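Local coordinates for protein HTPA Reductase (Selaginella moellendorffii, PDB 5U5N) that probably catalyses the NAD(P)H-dependent reduction of 4-hydroxy-tetrahydrodipicolinate to tetrahydrodipicolinate in lysine biosynthesis through the diaminopimelate pathway, at residues S262-R265 with L266-M269. Numbering follows the deposited sequence.
Sequences SEKR and LYNM
Ser-262 to Arg-265 form an irregular bend after helix 241-259 that continues without a break into Leu-266 to Met-269, where Leu-266 and Tyr-267 are strand. Glu-263 has helix-like backbone angles between the extended Ser-262 and Lys-264, which turns the chain, and Tyr-267 folds back onto both of these neighbours. Backbone hydrogen bonds of Arg-265 with Ser-123, and of Tyr-267 with Ser-123 and Ile-125, make 266-267 the outermost strand within this chain of the parallel sheet of the Rossmann-like nucleotide-binding domain. With CG anti to the carbonyl carbon (chi1 -62°), the Tyr-267 ring lies back along the bend, and OH lies 2.8 Å from O of Lys-264, a weak hydrogen bond for which the same proton may instead turn elsewhere. Lys-264 suits its place because its long aliphatic chain is extended: CG sits over one face of the Tyr-267 ring, shifted toward its rim, 4.0 Å from the ring centroid, in a CH-pi contact, while CE reaches 3.2 Å from O of Leu-266. Ser-262 is small enough to sit at the ring's edge, where CB comes 3.1 Å from OH of Tyr-267. A water in the ring plane joins the two hydroxyls, 2.7 Å from OH of Tyr-267 and 3.2 Å from OG of Ser-262. Arg-265, bent at chi2 (-50°), gives a weak hydrogen bond from NE to O of Ser-262. Phe-253 of helix 241-259 meets the tyrosine ring edge-to-face. A phenylalanine in place of Tyr-267 would probably keep the ring packing but leave the water and O of Lys-264 without their hydroxyl partner. Ring packing and water thus hold the phenol against the bend, its hydroxyl in polar company although Tyr-267 is buried.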
loop_
_atom_site.group_PDB
_atom_site.type_symbol
_atom_site.label_atom_id
_atom_site.label_comp_id
_atom_site.label_asym_id
_atom_site.label_seq_id
_atom_site.Cartn_x
_atom_site.Cartn_y
_atom_site.Cartn_z
ATOM N N SER A 262 26.133 -4.280 -16.474
ATOM C CA SER A 262 25.774 -3.025 -15.777
ATOM C C SER A 262 26.997 -2.424 -15.090
ATOM O O SER A 262 27.880 -3.154 -14.637
ATOM C CB SER A 262 24.706 -3.248 -14.716
ATOM O OG SER A 262 23.494 -3.665 -15.318
ATOM N N GLU A 263 27.035 -1.100 -15.029
ATOM C CA GLU A 263 28.047 -0.397 -14.252
ATOM C C GLU A 263 27.860 -0.746 -12.762
ATOM O O GLU A 263 28.837 -1.027 -12.050
ATOM C CB GLU A 263 27.960 1.125 -14.493
ATOM C CG GLU A 263 28.219 1.547 -15.946
ATOM C CD GLU A 263 29.225 2.692 -16.082
ATOM O OE1 GLU A 263 28.841 3.870 -15.828
ATOM O OE2 GLU A 263 30.404 2.413 -16.444
ATOM N N LYS A 264 26.596 -0.765 -12.330
ATOM C CA LYS A 264 26.214 -1.098 -10.965
ATOM C C LYS A 264 26.351 -2.605 -10.706
ATOM O O LYS A 264 25.913 -3.425 -11.522
ATOM C CB LYS A 264 24.777 -0.621 -10.699
ATOM C CG LYS A 264 24.262 -0.949 -9.320
ATOM C CD LYS A 264 22.986 -0.212 -8.967
ATOM C CE LYS A 264 22.611 -0.593 -7.549
ATOM N NZ LYS A 264 21.452 0.133 -6.994
ATOM N N ARG A 265 26.970 -2.941 -9.567
ATOM C CA ARG A 265 27.340 -4.324 -9.212
ATOM C C ARG A 265 26.584 -4.907 -8.035
ATOM O O ARG A 265 26.234 -6.109 -8.046
ATOM C CB ARG A 265 28.838 -4.410 -8.920
ATOM C CG ARG A 265 29.707 -3.889 -10.054
ATOM C CD ARG A 265 29.287 -4.502 -11.401
ATOM N NE ARG A 265 30.131 -4.115 -12.536
ATOM C CZ ARG A 265 31.310 -4.653 -12.844
ATOM N NH1 ARG A 265 31.852 -5.618 -12.109
ATOM N NH2 ARG A 265 31.962 -4.212 -13.902
ATOM N N LEU A 266 26.352 -4.068 -7.027
ATOM C CA LEU A 266 25.728 -4.478 -5.799
ATOM C C LEU A 266 24.293 -3.984 -5.780
ATOM O O LEU A 266 24.052 -2.788 -5.787
ATOM C CB LEU A 266 26.508 -3.906 -4.605
ATOM C CG LEU A 266 25.942 -4.188 -3.213
ATOM C CD1 LEU A 266 25.630 -5.669 -2.982
ATOM C CD2 LEU A 266 26.974 -3.744 -2.164
ATOM N N TYR A 267 23.366 -4.932 -5.749
ATOM C CA TYR A 267 21.944 -4.696 -5.803
ATOM C C TYR A 267 21.356 -5.234 -4.524
ATOM O O TYR A 267 22.017 -5.986 -3.811
ATOM C CB TYR A 267 21.320 -5.403 -7.005
ATOM C CG TYR A 267 21.836 -4.916 -8.350
ATOM C CD1 TYR A 267 22.997 -5.435 -8.910
ATOM C CD2 TYR A 267 21.149 -3.910 -9.060
ATOM C CE1 TYR A 267 23.458 -4.985 -10.139
ATOM C CE2 TYR A 267 21.586 -3.451 -10.280
ATOM C CZ TYR A 267 22.739 -3.977 -10.827
ATOM O OH TYR A 267 23.140 -3.478 -12.048
ATOM N N ASN A 268 20.140 -4.792 -4.218
ATOM C CA ASN A 268 19.336 -5.326 -3.137
ATOM C C ASN A 268 17.941 -5.759 -3.665
ATOM O O ASN A 268 17.706 -5.751 -4.854
ATOM C CB ASN A 268 19.277 -4.299 -2.009
ATOM C CG ASN A 268 18.488 -3.008 -2.389
ATOM O OD1 ASN A 268 17.816 -2.944 -3.398
ATOM N ND2 ASN A 268 18.599 -1.992 -1.576
ATOM N N MET A 269 17.055 -6.198 -2.798
ATOM C CA MET A 269 15.772 -6.702 -3.230
ATOM C C MET A 269 14.819 -5.613 -3.780
ATOM O O MET A 269 13.938 -5.912 -4.590
ATOM C CB MET A 269 15.134 -7.494 -2.088
ATOM C CG MET A 269 13.820 -8.196 -2.405
ATOM S SD MET A 269 13.753 -9.330 -3.843
ATOM C CE MET A 269 15.227 -10.283 -3.568
HETATM O O HOH W 1 21.961 -1.575 -13.517
#